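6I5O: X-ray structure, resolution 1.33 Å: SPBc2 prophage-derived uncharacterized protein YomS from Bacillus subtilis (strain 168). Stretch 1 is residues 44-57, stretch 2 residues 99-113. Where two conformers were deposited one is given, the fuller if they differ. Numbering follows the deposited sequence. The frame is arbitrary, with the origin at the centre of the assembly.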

# COMPACT_ATOMS: atom_id res chain seq x y z
N LYS A 44 -14.27 9.28 -13.14
CA LYS A 44 -15.73 9.27 -12.94
C LYS A 44 -16.38 9.16 -14.31
O LYS A 44 -16.13 10.02 -15.21
CB LYS A 44 -16.20 10.52 -12.22
CG LYS A 44 -17.69 10.63 -12.09
CD LYS A 44 -18.32 9.58 -11.19
CE LYS A 44 -19.83 9.47 -11.29
NZ LYS A 44 -20.50 10.70 -10.85
N ILE A 45 -17.24 8.18 -14.46
CA ILE A 45 -18.07 8.02 -15.69
C ILE A 45 -19.47 8.53 -15.31
O ILE A 45 -20.08 8.00 -14.36
CB ILE A 45 -18.07 6.56 -16.16
CG1 ILE A 45 -16.65 6.17 -16.56
CG2 ILE A 45 -19.01 6.36 -17.32
CD1 ILE A 45 -16.43 4.71 -16.61
N SER A 46 -19.94 9.54 -16.03
CA SER A 46 -21.19 10.25 -15.69
C SER A 46 -21.96 10.61 -16.97
O SER A 46 -21.61 10.15 -18.07
CB SER A 46 -20.87 11.50 -14.86
OG SER A 46 -20.21 12.46 -15.70
N GLY A 47 -23.05 11.32 -16.79
CA GLY A 47 -23.92 11.74 -17.87
C GLY A 47 -25.24 11.04 -17.83
O GLY A 47 -25.57 10.32 -16.90
N SER A 48 -26.04 11.26 -18.87
CA SER A 48 -27.45 10.79 -18.93
C SER A 48 -27.63 9.73 -20.02
O SER A 48 -28.78 9.46 -20.39
CB SER A 48 -28.35 11.94 -19.09
OG SER A 48 -28.35 12.65 -17.87
N SER A 49 -26.54 9.12 -20.46
CA SER A 49 -26.61 8.05 -21.47
C SER A 49 -27.53 6.94 -21.01
O SER A 49 -27.59 6.68 -19.82
CB SER A 49 -25.24 7.49 -21.83
OG SER A 49 -24.65 6.81 -20.74
N THR A 50 -28.18 6.27 -21.97
CA THR A 50 -28.95 5.04 -21.64
C THR A 50 -28.12 3.79 -21.84
O THR A 50 -28.43 2.78 -21.23
CB THR A 50 -30.27 4.99 -22.39
OG1 THR A 50 -30.02 4.85 -23.76
CG2 THR A 50 -31.05 6.27 -22.20
N SER A 51 -27.08 3.85 -22.67
CA SER A 51 -26.11 2.72 -22.79
C SER A 51 -24.76 3.27 -23.21
O SER A 51 -24.72 4.32 -23.79
CB SER A 51 -26.58 1.59 -23.66
OG SER A 51 -26.76 2.04 -24.95
N ARG A 52 -23.70 2.58 -22.85
CA ARG A 52 -22.34 3.01 -23.23
C ARG A 52 -21.37 1.88 -22.98
O ARG A 52 -21.67 0.97 -22.17
CB ARG A 52 -21.91 4.29 -22.50
CG ARG A 52 -21.43 4.11 -21.05
CD ARG A 52 -22.46 3.42 -20.16
NE ARG A 52 -23.71 4.15 -20.01
CZ ARG A 52 -24.77 3.66 -19.42
NH1 ARG A 52 -25.86 4.41 -19.31
NH2 ARG A 52 -24.81 2.41 -18.98
N GLU A 53 -20.22 1.97 -23.60
CA GLU A 53 -19.10 1.05 -23.31
C GLU A 53 -17.85 1.89 -23.32
O GLU A 53 -17.55 2.55 -24.31
CB GLU A 53 -19.03 -0.06 -24.36
CG GLU A 53 -17.90 -1.00 -24.18
CD GLU A 53 -17.83 -2.08 -25.27
OE1 GLU A 53 -18.75 -2.16 -26.12
OE2 GLU A 53 -16.80 -2.79 -25.34
N ILE A 54 -17.12 1.85 -22.19
CA ILE A 54 -15.86 2.61 -22.00
C ILE A 54 -14.76 1.56 -21.86
O ILE A 54 -14.91 0.68 -21.01
CB ILE A 54 -15.93 3.51 -20.75
CG1 ILE A 54 -17.21 4.34 -20.69
CG2 ILE A 54 -14.67 4.33 -20.64
CD1 ILE A 54 -17.39 5.31 -21.84
N LYS A 55 -13.70 1.69 -22.66
CA LYS A 55 -12.51 0.82 -22.46
C LYS A 55 -11.36 1.65 -21.96
O LYS A 55 -11.15 2.80 -22.35
CB LYS A 55 -12.11 0.16 -23.78
CG LYS A 55 -13.05 -0.98 -24.15
CD LYS A 55 -12.55 -1.73 -25.35
CE LYS A 55 -12.90 -3.21 -25.34
NZ LYS A 55 -13.97 -3.42 -26.31
N PHE A 56 -10.62 1.08 -21.00
CA PHE A 56 -9.57 1.77 -20.26
C PHE A 56 -8.22 1.41 -20.86
O PHE A 56 -7.97 0.20 -21.05
CB PHE A 56 -9.59 1.35 -18.80
CG PHE A 56 -10.93 1.31 -18.10
CD1 PHE A 56 -11.99 2.11 -18.49
CD2 PHE A 56 -11.10 0.49 -17.00
CE1 PHE A 56 -13.18 2.06 -17.79
CE2 PHE A 56 -12.31 0.43 -16.30
CZ PHE A 56 -13.34 1.21 -16.72
N TYR A 57 -7.40 2.40 -21.20
CA TYR A 57 -6.12 2.13 -21.87
C TYR A 57 -4.98 2.92 -21.27
O TYR A 57 -5.07 4.09 -20.86
CB TYR A 57 -6.19 2.50 -23.36
CG TYR A 57 -7.04 1.56 -24.15
CD1 TYR A 57 -6.65 0.28 -24.41
CD2 TYR A 57 -8.27 1.97 -24.66
CE1 TYR A 57 -7.36 -0.60 -25.18
CE2 TYR A 57 -9.01 1.11 -25.44
CZ TYR A 57 -8.58 -0.19 -25.68
OH TYR A 57 -9.31 -1.06 -26.43
N VAL A 99 -2.63 7.93 -20.36
CA VAL A 99 -3.85 7.10 -20.21
C VAL A 99 -4.95 7.69 -21.09
O VAL A 99 -4.96 8.91 -21.36
CB VAL A 99 -4.27 6.97 -18.73
CG1 VAL A 99 -3.27 6.17 -17.93
CG2 VAL A 99 -4.51 8.29 -18.09
N MET A 100 -5.86 6.82 -21.48
CA MET A 100 -6.94 7.12 -22.43
C MET A 100 -8.16 6.30 -22.03
O MET A 100 -8.02 5.15 -21.63
CB MET A 100 -6.49 6.76 -23.85
CG MET A 100 -7.66 6.76 -24.82
SD MET A 100 -7.30 5.93 -26.39
CE MET A 100 -6.16 7.13 -26.97
N PHE A 101 -9.34 6.89 -22.13
CA PHE A 101 -10.62 6.22 -21.80
C PHE A 101 -11.50 6.32 -23.03
O PHE A 101 -12.08 7.41 -23.24
CB PHE A 101 -11.25 6.89 -20.58
CG PHE A 101 -10.46 6.55 -19.37
CD1 PHE A 101 -9.29 7.24 -19.05
CD2 PHE A 101 -10.75 5.40 -18.64
CE1 PHE A 101 -8.44 6.78 -18.06
CE2 PHE A 101 -9.93 4.97 -17.63
CZ PHE A 101 -8.77 5.64 -17.35
N GLU A 102 -11.54 5.27 -23.82
CA GLU A 102 -12.20 5.28 -25.13
C GLU A 102 -13.70 5.03 -24.96
O GLU A 102 -14.09 4.02 -24.33
CB GLU A 102 -11.63 4.19 -26.01
CG GLU A 102 -12.30 4.14 -27.39
CD GLU A 102 -11.64 3.21 -28.36
OE1 GLU A 102 -10.57 2.63 -28.03
OE2 GLU A 102 -12.07 3.23 -29.53
N VAL A 103 -14.52 5.91 -25.55
CA VAL A 103 -15.96 5.63 -25.70
C VAL A 103 -16.08 4.76 -26.94
O VAL A 103 -15.95 5.29 -28.07
CB VAL A 103 -16.78 6.93 -25.79
CG1 VAL A 103 -18.23 6.64 -26.10
CG2 VAL A 103 -16.62 7.77 -24.54
N VAL A 104 -16.28 3.46 -26.73
CA VAL A 104 -16.41 2.49 -27.84
C VAL A 104 -17.81 2.63 -28.45
O VAL A 104 -17.98 2.51 -29.69
CB VAL A 104 -16.18 1.07 -27.31
CG1 VAL A 104 -16.48 0.00 -28.35
CG2 VAL A 104 -14.76 0.94 -26.85
N SER A 105 -18.81 2.87 -27.61
CA SER A 105 -20.21 3.01 -28.02
C SER A 105 -20.94 3.84 -27.00
O SER A 105 -20.54 3.84 -25.82
CB SER A 105 -20.87 1.66 -28.23
OG SER A 105 -20.97 0.95 -27.03
N VAL A 106 -21.99 4.52 -27.42
CA VAL A 106 -22.82 5.31 -26.49
C VAL A 106 -24.14 5.60 -27.18
O VAL A 106 -24.16 5.88 -28.38
CB VAL A 106 -22.12 6.62 -26.05
CG1 VAL A 106 -21.76 7.53 -27.25
CG2 VAL A 106 -22.98 7.36 -25.03
N THR A 107 -25.20 5.49 -26.42
CA THR A 107 -26.53 6.01 -26.80
C THR A 107 -26.88 7.10 -25.77
O THR A 107 -27.11 6.77 -24.62
CB THR A 107 -27.57 4.90 -26.85
OG1 THR A 107 -27.11 3.91 -27.79
CG2 THR A 107 -28.89 5.43 -27.31
N GLY A 108 -26.77 8.36 -26.15
CA GLY A 108 -26.95 9.46 -25.21
C GLY A 108 -25.65 10.16 -24.99
O GLY A 108 -24.83 10.19 -25.88
N ASP A 109 -25.43 10.69 -23.79
CA ASP A 109 -24.24 11.52 -23.50
C ASP A 109 -23.46 10.86 -22.37
O ASP A 109 -24.04 10.52 -21.31
CB ASP A 109 -24.71 12.91 -23.07
CG ASP A 109 -25.46 12.88 -21.74
OD1 ASP A 109 -26.61 12.38 -21.74
OD2 ASP A 109 -24.89 13.32 -20.69
N VAL A 110 -22.16 10.78 -22.51
CA VAL A 110 -21.31 10.22 -21.43
C VAL A 110 -20.15 11.17 -21.23
O VAL A 110 -19.51 11.60 -22.21
CB VAL A 110 -20.90 8.76 -21.73
CG1 VAL A 110 -20.02 8.64 -22.94
CG2 VAL A 110 -20.24 8.12 -20.51
N THR A 111 -19.89 11.47 -19.97
CA THR A 111 -18.76 12.32 -19.54
C THR A 111 -17.74 11.42 -18.84
O THR A 111 -18.13 10.50 -18.09
CB THR A 111 -19.29 13.51 -18.74
OG1 THR A 111 -19.93 14.43 -19.63
CG2 THR A 111 -18.21 14.22 -17.99
N VAL A 112 -16.47 11.69 -19.08
CA VAL A 112 -15.37 10.90 -18.44
C VAL A 112 -14.37 11.91 -17.94
O VAL A 112 -13.72 12.55 -18.77
CB VAL A 112 -14.76 9.87 -19.41
CG1 VAL A 112 -13.73 9.04 -18.69
CG2 VAL A 112 -15.82 8.98 -20.03
N LYS A 113 -14.21 12.00 -16.62
CA LYS A 113 -13.38 13.04 -16.00
C LYS A 113 -12.57 12.42 -14.91
O LYS A 113 -13.05 11.49 -14.29
CB LYS A 113 -14.21 14.20 -15.46
CG LYS A 113 -14.98 14.97 -16.51
CD LYS A 113 -15.79 16.10 -15.99
CE LYS A 113 -16.33 16.95 -17.11
NZ LYS A 113 -17.24 18.00 -16.59
O HOH W 1 -23.65 8.44 -18.82
O HOH W 2 -25.00 2.32 -27.61
O HOH W 3 -10.98 -0.16 -28.24

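The two stretches pair as antiparallel strands in two ladders. K44 to S46 runs against V110 to K113, and S51 to Y57 runs against V99 to T107. The register shifts by one between the ladders and again at a beta bulge between E53 and I54. Together the stretches bury 1200 Å².

Y57 is covered most. Its backbone pairs with M100: Y57 N donates to M100 O and M100 N donates to Y57 O, both at 2.9 Å. The ring lies over the same sheet face as E102, with Y57 CE2 3.4 Å from E102 OE1. A water links the polar ends, 2.6 Å from Y57 OH and 2.8 Å from E102 OE1, to which it donates. M100 SD sits obliquely to the ring, 5.5 Å from its centroid.

I54 is the next largest contributor, on the opposite face. Its CD1 lies 3.7 Å from V103 CG2 and 4.2 Å from V110 CG2, so one methyl touches both strands of stretch 2. Beside it, F56 CD1 meets F101 CD2 at 3.5 Å. The two rings are oblique, with planes at 49°. These contacts are apolar and buried.

E53 covers nearly as much. E53 N donates to S105 O and E53 O accepts from V104 N, each at 2.9 Å. The bulge thus lets the two backbone groups of E53 bond to successive residues. Its side chain also reaches V104, with E53 OE1 3.8 Å from V104 CG1, while E53 OE2 forms a salt bridge with K55 NZ at 3.1 Å within stretch 1.

Between the ladders, D109 anchors the loop: S48 N donates to D109 OD2 at 3.0 Å. A water donates to S46 O at 2.8 Å and accepts from S49 OG at 2.7 Å. G47 and G108 have backbone angles that call for glycine. A CB on G108 would clash with S49 CA.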